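Local coordinates for quinonprotein alcohol dehydrogenase-like protein (PDB 4R5O) that is of unknown function but binds calcium ions and joins an immunoglobulin-like beta-sandwich domain to a seven-bladed beta-propeller of the YVTN repeat family, at residues F105-D109 against G110-F114; Y168-A172 against K173-Y177; R206-L210 against K211-N215; S229-N233 against G234-S238; E292-N296 against G297-V301. All coordinates share one frame; numbering follows the deposited sequence.

The five contacts are local turns in consecutive propeller blades, in chain order. The first three contacts touch in series: F105 CE1 of contact 1 lies 3.7 Å from L175 CD2 of contact 2, and I169 CD1 of contact 2 lies 3.6 Å from L213 CD2 of contact 3. Further round, the turns separate, nearest atoms being about 10 Å apart between contacts 3 and 4 and about 9 Å between contacts 4 and 5. Contacts 1 and 5 lie about 33 Å apart, centre to centre. In contact 4 the K235 side chain lies about 4 Å from a calcium ion and about 3 Å from D252, a calcium-site residue; that of Y106 in contact 1 is about 9 Å from one.

Contact 1 (F105-D109 against G110-F114); sequences FYVAD and GTFNF
Y106 CG lies between its own backbone N and carbonyl carbon (chi1 63°), while N113 turns CG away from its carbonyl carbon (chi1 -46°); together these rotations lay the asparagine against the tyrosine. Both sit on a tight beta-hairpin of the first propeller blade, closed by a type I' turn from A108 to T111. N113 CB rests over the Y106 ring, 3.6 Å from its centroid, a CH-pi contact displaced only slightly toward the rim.

The backbone pair Y106 and N113 is hydrogen-bonded: Y106 N gives to N113 O at 2.7 Å, and N113 N returns a bond to Y106 O at 3.0 Å. N113 ND2 also reaches Y106 O, at 3.0 Å, from the opposite face of that carbonyl, which thus accepts twice. The same ND2 donates to A108 O at 2.9 Å, with the acceptor lying in the amide plane. Since D125 N binds N113 OD1, both ends of this buried amide are occupied and its rotation is fixed.

The other side of the hairpin is apolar. F114 directs its edge at the face of F105 in a T-shaped pair, the planes 63° apart, and V107 CG2 lies beside F112 CD1 at 4.1 Å. F100 and F153 extend this aromatic cluster, while the C-terminal strand 422-424 pairs with 103-108 and completes the blade, closing the propeller ring. At the meeting of the two phenylalanine rings, F105 CD1 lies 3.9 Å from F114 CD1.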
# COMPACT_ATOMS: atom_id res chain seq x y z
N PHE A 105 1.17 6.81 -2.52
CA PHE A 105 0.24 5.73 -2.87
C PHE A 105 -0.88 5.72 -1.85
O PHE A 105 -0.70 6.22 -0.75
CB PHE A 105 0.91 4.34 -2.97
CG PHE A 105 2.09 4.18 -3.92
CD1 PHE A 105 1.89 4.01 -5.29
CD2 PHE A 105 3.39 4.12 -3.43
CE1 PHE A 105 2.97 3.84 -6.15
CE2 PHE A 105 4.48 3.93 -4.29
CZ PHE A 105 4.26 3.79 -5.64
N TYR A 106 -2.04 5.25 -2.22
CA TYR A 106 -3.13 5.12 -1.26
C TYR A 106 -3.88 3.87 -1.64
O TYR A 106 -4.14 3.62 -2.82
CB TYR A 106 -4.04 6.38 -1.15
CG TYR A 106 -4.82 6.78 -2.39
CD1 TYR A 106 -4.27 7.63 -3.34
CD2 TYR A 106 -6.15 6.39 -2.55
CE1 TYR A 106 -5.00 8.01 -4.47
CE2 TYR A 106 -6.89 6.77 -3.67
CZ TYR A 106 -6.30 7.59 -4.62
OH TYR A 106 -7.00 7.96 -5.74
N VAL A 107 -4.10 3.01 -0.64
CA VAL A 107 -4.77 1.74 -0.80
C VAL A 107 -6.27 2.00 -0.62
O VAL A 107 -6.70 2.38 0.46
CB VAL A 107 -4.19 0.68 0.19
CG1 VAL A 107 -4.89 -0.68 0.04
CG2 VAL A 107 -2.69 0.54 0.00
N ALA A 108 -7.02 1.89 -1.70
CA ALA A 108 -8.47 2.10 -1.79
C ALA A 108 -9.02 1.25 -2.91
O ALA A 108 -8.33 1.06 -3.91
CB ALA A 108 -8.80 3.58 -1.99
N ASP A 109 -10.21 0.69 -2.72
CA ASP A 109 -10.94 -0.24 -3.60
C ASP A 109 -10.03 -1.43 -3.95
O ASP A 109 -9.98 -1.86 -5.10
CB ASP A 109 -11.52 0.44 -4.88
CG ASP A 109 -12.73 -0.26 -5.52
OD1 ASP A 109 -13.44 -1.03 -4.80
OD2 ASP A 109 -13.02 0.02 -6.69
N GLY A 110 -9.35 -1.94 -2.93
CA GLY A 110 -8.51 -3.12 -2.98
C GLY A 110 -7.35 -3.12 -3.93
O GLY A 110 -7.00 -4.17 -4.46
N THR A 111 -6.70 -1.96 -4.12
CA THR A 111 -5.54 -1.85 -5.01
C THR A 111 -4.68 -0.63 -4.65
O THR A 111 -5.09 0.20 -3.83
CB THR A 111 -5.98 -1.76 -6.51
OG1 THR A 111 -4.82 -1.65 -7.35
CG2 THR A 111 -6.94 -0.60 -6.80
N PHE A 112 -3.51 -0.51 -5.30
CA PHE A 112 -2.62 0.64 -5.12
C PHE A 112 -2.98 1.74 -6.10
O PHE A 112 -2.95 1.52 -7.31
CB PHE A 112 -1.14 0.28 -5.27
CG PHE A 112 -0.57 -0.64 -4.22
CD1 PHE A 112 -0.02 -0.13 -3.06
CD2 PHE A 112 -0.50 -2.01 -4.44
CE1 PHE A 112 0.57 -0.98 -2.11
CE2 PHE A 112 0.06 -2.86 -3.48
CZ PHE A 112 0.59 -2.34 -2.32
N ASN A 113 -3.32 2.93 -5.57
CA ASN A 113 -3.66 4.15 -6.32
C ASN A 113 -2.61 5.23 -6.03
O ASN A 113 -2.09 5.27 -4.91
CB ASN A 113 -5.05 4.62 -5.93
CG ASN A 113 -6.09 3.54 -5.89
OD1 ASN A 113 -6.68 3.17 -6.90
ND2 ASN A 113 -6.36 3.02 -4.70
N PHE A 114 -2.27 6.08 -7.01
CA PHE A 114 -1.24 7.09 -6.75
C PHE A 114 -1.78 8.50 -6.92
O PHE A 114 -2.42 8.80 -7.92
CB PHE A 114 -0.02 6.91 -7.66
CG PHE A 114 1.10 7.90 -7.39
CD1 PHE A 114 1.96 7.73 -6.31
CD2 PHE A 114 1.34 8.96 -8.27
CE1 PHE A 114 3.03 8.61 -6.11
CE2 PHE A 114 2.38 9.87 -8.03
CZ PHE A 114 3.21 9.70 -6.94

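Contact 2 (Y168-A172 against K173-Y177); sequences YIVDA and KTLYY
From D171 the chain doubles back through A172 to L175, three residues in helical conformation and then L175 at positive phi, so that D171 N meets Y176 O at 2.7 Å and L175 N meets D171 O at 2.8 Å. This hairpin loop between strands 167-171 and 177-181 joins the third and fourth strands of a propeller blade and contains an Asx motif headed by D171.

With CG anti to the backbone N (chi1 -177°), the aspartate carboxylate swings over the loop. Its OD2 takes both the hydroxyl of T174 and, at 3.1 Å, T174 N, the amide arriving from above the carboxylate plane. One residue is therefore gripped through side chain and backbone alike. A water donates to D171 OD1 at 2.7 Å. T174 CB in turn lies above the centre of the Y176 ring, and that ring makes a cation-pi contact with R74 of the N-terminal immunoglobulin-like sheet, linking the loop to the other domain.

On the apolar side, V170 CG1 packs against L175 CD1 at 4.1 Å. Farther from the turn, Y168 and Y177 meet edge to edge, Y168 CD2 lying 4.2 Å from Y177 CE1.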
# COMPACT_ATOMS: atom_id res chain seq x y z
N TYR A 168 1.93 -10.98 -0.09
CA TYR A 168 2.46 -10.43 -1.34
C TYR A 168 3.66 -9.53 -1.11
O TYR A 168 3.67 -8.75 -0.15
CB TYR A 168 1.36 -9.61 -2.05
CG TYR A 168 0.13 -10.41 -2.46
CD1 TYR A 168 -0.86 -10.72 -1.54
CD2 TYR A 168 -0.10 -10.73 -3.80
CE1 TYR A 168 -2.00 -11.43 -1.92
CE2 TYR A 168 -1.22 -11.44 -4.19
CZ TYR A 168 -2.18 -11.78 -3.25
OH TYR A 168 -3.30 -12.46 -3.66
N ILE A 169 4.68 -9.62 -2.00
CA ILE A 169 5.84 -8.74 -2.01
C ILE A 169 5.75 -7.94 -3.30
O ILE A 169 5.72 -8.50 -4.40
CB ILE A 169 7.23 -9.42 -1.85
CG1 ILE A 169 7.26 -10.45 -0.71
CG2 ILE A 169 8.35 -8.34 -1.72
CD1 ILE A 169 8.53 -11.25 -0.67
N VAL A 170 5.63 -6.62 -3.14
CA VAL A 170 5.50 -5.60 -4.19
C VAL A 170 6.67 -4.65 -4.02
O VAL A 170 6.92 -4.21 -2.90
CB VAL A 170 4.11 -4.89 -4.12
CG1 VAL A 170 4.00 -3.75 -5.13
CG2 VAL A 170 2.96 -5.89 -4.28
N ASP A 171 7.41 -4.35 -5.11
CA ASP A 171 8.50 -3.38 -5.04
C ASP A 171 7.91 -1.98 -4.70
O ASP A 171 6.93 -1.56 -5.32
CB ASP A 171 9.32 -3.36 -6.33
CG ASP A 171 10.49 -2.41 -6.27
OD1 ASP A 171 11.34 -2.58 -5.35
OD2 ASP A 171 10.57 -1.51 -7.11
N ALA A 172 8.48 -1.30 -3.68
CA ALA A 172 7.92 -0.02 -3.21
C ALA A 172 8.14 1.12 -4.20
O ALA A 172 7.25 1.94 -4.33
CB ALA A 172 8.51 0.36 -1.88
N LYS A 173 9.28 1.18 -4.90
CA LYS A 173 9.59 2.26 -5.84
C LYS A 173 8.79 2.13 -7.16
O LYS A 173 8.26 3.13 -7.66
CB LYS A 173 11.11 2.30 -6.17
CG LYS A 173 11.52 3.56 -6.93
CD LYS A 173 13.01 3.68 -7.23
CE LYS A 173 13.41 5.05 -7.76
NZ LYS A 173 13.12 6.16 -6.78
N THR A 174 8.72 0.91 -7.72
CA THR A 174 8.10 0.68 -9.02
C THR A 174 6.67 0.17 -8.96
O THR A 174 5.95 0.36 -9.94
CB THR A 174 8.91 -0.34 -9.79
OG1 THR A 174 9.00 -1.54 -9.00
CG2 THR A 174 10.30 0.17 -10.16
N LEU A 175 6.27 -0.51 -7.87
CA LEU A 175 4.93 -1.10 -7.66
C LEU A 175 4.85 -2.43 -8.45
O LEU A 175 3.77 -2.99 -8.63
CB LEU A 175 3.80 -0.12 -8.06
CG LEU A 175 2.53 -0.18 -7.26
CD1 LEU A 175 2.79 0.11 -5.74
CD2 LEU A 175 1.55 0.80 -7.79
N TYR A 176 6.00 -2.96 -8.86
CA TYR A 176 6.12 -4.23 -9.56
C TYR A 176 5.94 -5.36 -8.58
O TYR A 176 6.54 -5.35 -7.50
CB TYR A 176 7.48 -4.35 -10.29
CG TYR A 176 7.78 -3.40 -11.44
CD1 TYR A 176 6.85 -2.46 -11.86
CD2 TYR A 176 9.00 -3.46 -12.11
CE1 TYR A 176 7.13 -1.58 -12.91
CE2 TYR A 176 9.28 -2.60 -13.19
CZ TYR A 176 8.34 -1.67 -13.58
OH TYR A 176 8.59 -0.82 -14.64
N TYR A 177 5.12 -6.34 -8.96
CA TYR A 177 4.89 -7.56 -8.23
C TYR A 177 6.19 -8.36 -8.19
O TYR A 177 6.85 -8.48 -9.21
CB TYR A 177 3.73 -8.34 -8.89
CG TYR A 177 3.57 -9.77 -8.42
CD1 TYR A 177 2.81 -10.08 -7.29
CD2 TYR A 177 4.18 -10.82 -9.10
CE1 TYR A 177 2.65 -11.39 -6.86
CE2 TYR A 177 4.05 -12.13 -8.66
CZ TYR A 177 3.27 -12.42 -7.55
OH TYR A 177 3.16 -13.74 -7.17
O HOH W 1 12.22 -0.44 -4.04

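Contact 3 (R206-L210 against K211-N215); sequences RRIDL and KSLNN
D209 carries the contact with K211 and S212, and its side chain can be followed outward. CB lies 3.3 Å from S212 OG, its nearest neighbour across the turn. CG, anti to the backbone N (chi1 -176°), carries the carboxylate over the start of the loop, where S212 OG flanks it. OD1 then accepts two backbone bonds: K211 N at 2.9 Å, nearly in line with the C-O bond, and S212 N at 3.0 Å, from above the carboxylate plane. Within the loop OD2 comes nearest to S212 OG, at 3.7 Å; Q196 and Y197 also touch this side chain.

The backbone closes the loop as well, D209 N giving a nearly straight bond to N214 O at 2.9 Å, while L213 N bonds weakly to D209 O. This is an Asx motif between the third and fourth strands of a propeller blade, 204-209 and 215-220. At the far end N215 OD1 lies in the plane of the R206 guanidinium, at its edge, and accepts from NH1 at 3.0 Å; D203 forms a salt bridge with R206 NH2. An alanine in place of D209 removes the carboxylate, and the amides of K211 and S212 would probably lose their shared acceptor, leaving the loop freer to change shape.

Two amides converging on one carboxylate oxygen are likely to stabilise its negative charge, and the turn conformation and the charge would then support each other.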
# COMPACT_ATOMS: atom_id res chain seq x y z
N ARG A 206 2.87 -16.97 13.35
CA ARG A 206 3.55 -17.62 12.23
C ARG A 206 4.75 -16.83 11.82
O ARG A 206 4.63 -15.62 11.66
CB ARG A 206 2.62 -17.80 11.03
CG ARG A 206 1.38 -18.58 11.30
CD ARG A 206 0.41 -18.26 10.20
NE ARG A 206 -0.85 -18.97 10.34
CZ ARG A 206 -1.11 -20.13 9.75
NH1 ARG A 206 -0.18 -20.73 9.00
NH2 ARG A 206 -2.29 -20.72 9.91
N ARG A 207 5.91 -17.49 11.65
CA ARG A 207 7.10 -16.84 11.11
C ARG A 207 7.09 -17.04 9.64
O ARG A 207 6.89 -18.16 9.20
CB ARG A 207 8.40 -17.38 11.74
CG ARG A 207 9.66 -16.68 11.20
CD ARG A 207 10.95 -17.24 11.77
NE ARG A 207 11.13 -18.66 11.47
CZ ARG A 207 10.95 -19.65 12.35
NH1 ARG A 207 10.64 -19.38 13.62
NH2 ARG A 207 11.12 -20.91 11.98
N ILE A 208 7.28 -15.99 8.87
CA ILE A 208 7.33 -16.11 7.41
C ILE A 208 8.76 -15.68 6.94
O ILE A 208 9.32 -14.71 7.45
CB ILE A 208 6.19 -15.30 6.70
CG1 ILE A 208 6.19 -15.55 5.15
CG2 ILE A 208 6.17 -13.79 7.06
CD1 ILE A 208 4.89 -15.31 4.44
N ASP A 209 9.34 -16.48 6.03
CA ASP A 209 10.64 -16.17 5.40
C ASP A 209 10.35 -15.20 4.27
O ASP A 209 9.56 -15.53 3.39
CB ASP A 209 11.33 -17.47 4.93
CG ASP A 209 12.73 -17.29 4.35
OD1 ASP A 209 12.88 -16.53 3.36
OD2 ASP A 209 13.64 -18.00 4.80
N LEU A 210 10.92 -14.00 4.30
CA LEU A 210 10.60 -12.96 3.31
C LEU A 210 11.24 -13.23 1.91
O LEU A 210 10.97 -12.47 0.97
CB LEU A 210 11.03 -11.57 3.82
CG LEU A 210 10.31 -11.10 5.10
CD1 LEU A 210 10.80 -9.77 5.56
CD2 LEU A 210 8.80 -11.06 4.93
N LYS A 211 11.98 -14.35 1.73
CA LYS A 211 12.56 -14.71 0.44
C LYS A 211 11.81 -15.90 -0.16
O LYS A 211 11.22 -15.77 -1.25
CB LYS A 211 14.07 -15.01 0.55
CG LYS A 211 14.90 -13.96 1.35
CD LYS A 211 14.84 -12.50 0.82
CE LYS A 211 15.64 -11.55 1.68
NZ LYS A 211 15.50 -10.13 1.24
N SER A 212 11.74 -17.04 0.58
CA SER A 212 11.06 -18.26 0.11
C SER A 212 9.54 -18.18 0.28
O SER A 212 8.82 -18.85 -0.45
CB SER A 212 11.57 -19.49 0.84
OG SER A 212 11.33 -19.40 2.23
N LEU A 213 9.07 -17.42 1.29
CA LEU A 213 7.69 -17.17 1.68
C LEU A 213 7.08 -18.43 2.36
O LEU A 213 5.86 -18.54 2.50
CB LEU A 213 6.79 -16.67 0.53
CG LEU A 213 7.19 -15.31 -0.08
CD1 LEU A 213 6.13 -14.82 -1.02
CD2 LEU A 213 7.37 -14.25 1.00
N ASN A 214 7.95 -19.33 2.89
CA ASN A 214 7.49 -20.44 3.71
C ASN A 214 7.17 -19.89 5.08
O ASN A 214 7.82 -18.94 5.50
CB ASN A 214 8.51 -21.59 3.78
CG ASN A 214 8.59 -22.43 2.51
OD1 ASN A 214 7.58 -22.77 1.85
ND2 ASN A 214 9.80 -22.87 2.18
N ASN A 215 6.14 -20.43 5.74
CA ASN A 215 5.76 -19.98 7.08
C ASN A 215 5.73 -21.16 8.03
O ASN A 215 5.52 -22.30 7.61
CB ASN A 215 4.42 -19.21 7.11
CG ASN A 215 3.19 -20.05 6.96
OD1 ASN A 215 2.57 -20.49 7.95
ND2 ASN A 215 2.80 -20.26 5.72

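Contact 4 (S229-N233 against G234-S238); sequences SIIYN and GKVLS
L237 is the main bump of this hairpin, its CD1 methyl lodging between I230 and Y232. It lies 3.7 Å from I230 CG2 and 3.8 Å from Y232 CD2, so the leucine spans two residues of the opposite strand. All three side chains point the same way and lie side by side, and V288 of the next blade packs against them.

On the other face, I231 turns its chain across V236: CG1 is anti to the carbonyl carbon (chi1 -49°), and a further bend at chi2 brings CD1 to 3.5 Å from V236 CG2. S229 CB lies alongside V236 CG1 at 4.2 Å. V253 and L256 of helix 253-258 touch V236 from beyond the hairpin.

The chain reverses in a type I' turn from Y232 to K235, with N233 and G234 at its corner. Y232 N donates to K235 O at 2.8 Å, in the carbonyl plane, while the return bond from K235 N to Y232 O, 2.9 Å, comes from above that plane.

Side-chain packing on both faces is apolar, while the polar ends of K235 and Y232 find partners outside the hairpin: K235 NZ binds D252, a residue of a calcium site, and Y232 OH bonds to I303 O. The ammonium is likely to offset part of the negative charge of D252, near a calcium ion.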
# COMPACT_ATOMS: atom_id res chain seq x y z
N SER A 229 1.98 -3.78 15.93
CA SER A 229 3.25 -4.24 16.50
C SER A 229 4.39 -3.32 16.04
O SER A 229 4.17 -2.46 15.19
CB SER A 229 3.53 -5.69 16.12
OG SER A 229 3.50 -5.89 14.72
N ILE A 230 5.58 -3.48 16.65
CA ILE A 230 6.78 -2.71 16.35
C ILE A 230 7.98 -3.49 16.87
O ILE A 230 7.83 -4.28 17.81
CB ILE A 230 6.73 -1.27 16.94
CG1 ILE A 230 7.71 -0.30 16.22
CG2 ILE A 230 6.88 -1.26 18.48
CD1 ILE A 230 7.61 1.16 16.52
N ILE A 231 9.15 -3.28 16.24
CA ILE A 231 10.40 -3.85 16.72
C ILE A 231 11.06 -2.78 17.57
O ILE A 231 11.18 -1.63 17.12
CB ILE A 231 11.34 -4.41 15.61
CG1 ILE A 231 10.62 -5.34 14.62
CG2 ILE A 231 12.59 -5.06 16.20
CD1 ILE A 231 9.90 -6.52 15.16
N TYR A 232 11.45 -3.13 18.79
CA TYR A 232 12.08 -2.19 19.70
C TYR A 232 12.99 -2.93 20.64
O TYR A 232 12.53 -3.81 21.37
CB TYR A 232 11.00 -1.41 20.47
CG TYR A 232 11.50 -0.30 21.37
CD1 TYR A 232 12.34 0.70 20.87
CD2 TYR A 232 10.98 -0.12 22.65
CE1 TYR A 232 12.75 1.77 21.66
CE2 TYR A 232 11.34 0.97 23.44
CZ TYR A 232 12.22 1.92 22.93
OH TYR A 232 12.56 3.05 23.65
N ASN A 233 14.30 -2.56 20.61
CA ASN A 233 15.35 -3.13 21.46
C ASN A 233 15.28 -4.66 21.53
O ASN A 233 15.19 -5.23 22.64
CB ASN A 233 15.29 -2.56 22.88
CG ASN A 233 16.14 -1.34 23.05
OD1 ASN A 233 15.80 -0.23 22.60
ND2 ASN A 233 17.30 -1.55 23.67
N GLY A 234 15.33 -5.29 20.36
CA GLY A 234 15.34 -6.74 20.23
C GLY A 234 14.04 -7.44 20.56
O GLY A 234 14.01 -8.67 20.59
N LYS A 235 12.95 -6.66 20.76
CA LYS A 235 11.64 -7.19 21.10
C LYS A 235 10.57 -6.80 20.10
O LYS A 235 10.68 -5.78 19.43
CB LYS A 235 11.17 -6.71 22.50
CG LYS A 235 12.13 -6.97 23.68
CD LYS A 235 12.39 -8.43 23.95
CE LYS A 235 13.41 -8.58 25.07
NZ LYS A 235 13.63 -10.01 25.43
N VAL A 236 9.50 -7.60 20.04
CA VAL A 236 8.29 -7.31 19.28
C VAL A 236 7.22 -6.86 20.27
O VAL A 236 6.76 -7.66 21.07
CB VAL A 236 7.79 -8.50 18.42
CG1 VAL A 236 6.51 -8.13 17.67
CG2 VAL A 236 8.87 -9.00 17.46
N LEU A 237 6.85 -5.58 20.24
CA LEU A 237 5.76 -5.04 21.08
C LEU A 237 4.45 -5.28 20.37
O LEU A 237 4.40 -5.02 19.18
CB LEU A 237 5.97 -3.55 21.37
CG LEU A 237 7.17 -3.23 22.23
CD1 LEU A 237 7.55 -1.76 22.13
CD2 LEU A 237 6.90 -3.61 23.66
N SER A 238 3.42 -5.81 21.04
CA SER A 238 2.16 -6.06 20.33
C SER A 238 0.91 -5.49 21.07
O SER A 238 0.85 -5.42 22.30
CB SER A 238 1.95 -7.55 20.11
OG SER A 238 1.72 -8.22 21.34

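Contact 5 (E292-N296 against G297-V301); sequences ESADN and GCNIV
E292 and N299 face each other as a hydrogen-bonded pair of an antiparallel hairpin, strands 288-294 and 297-303 of a propeller blade. Among backbone bonds, E292 N gives to N299 O at 2.9 Å, in the carbonyl plane, and N299 N gives to E292 O at 2.9 Å. Nearer the turn the ladder slackens: A294 N reaches G297 O only weakly, and a water donates to the same G297 O at 2.6 Å. The backbone angles of G297 are ones that by themselves call for glycine.

One polar side-chain bond crosses the strands. The glutamate runs fully extended, CG anti to the backbone N (chi1 -179°), alongside N299 and in the same direction, which brings OE1 to 3.1 Å from N299 ND2. The amide approaches on the anti side of the carboxylate, 34° out of its plane, and the bond is bent. K311 forms a salt bridge with OE1, and I273 N binds OE2, so the carboxylate has partners on both oxygens.

The apolar contact is E292 CB against V301 CG2, at 3.8 Å. Two other CB atoms pack against backbone carbonyls: A294 CB lies 3.7 Å from G297 O, and C298 CB leans on E292 O at 3.4 Å.

An alanine in place of E292 would probably leave K311 without this carboxylate partner and the N299 amide free to turn.

The lysine and the two N-H donors together are likely to hold this buried carboxylate in its ionised form, joining its own strand to 297-303, 309-314 and, from the preceding blade's sheet, 272-274.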
# COMPACT_ATOMS: atom_id res chain seq x y z
N GLU A 292 -2.68 4.06 26.43
CA GLU A 292 -3.26 3.23 27.47
C GLU A 292 -4.67 3.71 27.67
O GLU A 292 -4.93 4.92 27.62
CB GLU A 292 -2.42 3.29 28.75
CG GLU A 292 -2.97 2.43 29.88
CD GLU A 292 -2.13 2.42 31.13
OE1 GLU A 292 -1.70 3.52 31.55
OE2 GLU A 292 -1.95 1.33 31.71
N SER A 293 -5.60 2.78 27.84
CA SER A 293 -7.01 3.11 28.04
C SER A 293 -7.23 3.53 29.49
O SER A 293 -6.74 2.88 30.40
CB SER A 293 -7.90 1.94 27.63
OG SER A 293 -7.74 1.66 26.24
N ALA A 294 -7.84 4.71 29.69
CA ALA A 294 -8.15 5.31 31.00
C ALA A 294 -9.65 5.65 31.06
O ALA A 294 -10.33 5.69 30.02
CB ALA A 294 -7.29 6.55 31.25
N ASP A 295 -10.18 5.86 32.29
CA ASP A 295 -11.60 6.12 32.54
C ASP A 295 -12.08 7.40 31.85
O ASP A 295 -13.07 7.34 31.11
CB ASP A 295 -11.88 6.22 34.06
CG ASP A 295 -11.67 4.97 34.89
OD1 ASP A 295 -11.82 3.85 34.34
OD2 ASP A 295 -11.48 5.09 36.12
N ASN A 296 -11.39 8.53 32.08
CA ASN A 296 -11.79 9.85 31.59
C ASN A 296 -10.82 10.39 30.52
O ASN A 296 -10.61 11.61 30.43
CB ASN A 296 -11.88 10.83 32.78
CG ASN A 296 -10.72 10.77 33.77
OD1 ASN A 296 -9.78 9.95 33.65
ND2 ASN A 296 -10.79 11.60 34.80
N GLY A 297 -10.32 9.50 29.67
CA GLY A 297 -9.41 9.85 28.59
C GLY A 297 -8.50 8.69 28.23
O GLY A 297 -8.97 7.56 28.10
N CYS A 298 -7.21 8.98 28.01
CA CYS A 298 -6.19 7.98 27.67
C CYS A 298 -4.86 8.46 28.21
O CYS A 298 -4.76 9.62 28.59
CB CYS A 298 -6.13 7.73 26.16
SG CYS A 298 -5.57 9.14 25.16
N ASN A 299 -3.84 7.59 28.22
CA ASN A 299 -2.49 7.97 28.62
C ASN A 299 -1.52 7.75 27.48
O ASN A 299 -1.49 6.65 26.92
CB ASN A 299 -2.04 7.18 29.84
CG ASN A 299 -2.93 7.29 31.03
OD1 ASN A 299 -3.23 8.37 31.53
ND2 ASN A 299 -3.29 6.15 31.57
N ILE A 300 -0.74 8.78 27.12
CA ILE A 300 0.34 8.66 26.13
C ILE A 300 1.50 8.00 26.85
O ILE A 300 2.03 8.58 27.81
CB ILE A 300 0.72 10.01 25.47
CG1 ILE A 300 -0.53 10.71 24.89
CG2 ILE A 300 1.83 9.80 24.43
CD1 ILE A 300 -0.34 12.12 24.44
N VAL A 301 1.82 6.76 26.47
CA VAL A 301 2.84 6.00 27.18
C VAL A 301 4.15 6.02 26.39
O VAL A 301 4.20 5.60 25.25
CB VAL A 301 2.37 4.55 27.47
CG1 VAL A 301 3.47 3.75 28.17
CG2 VAL A 301 1.10 4.55 28.30
O HOH W 2 -9.36 5.41 26.70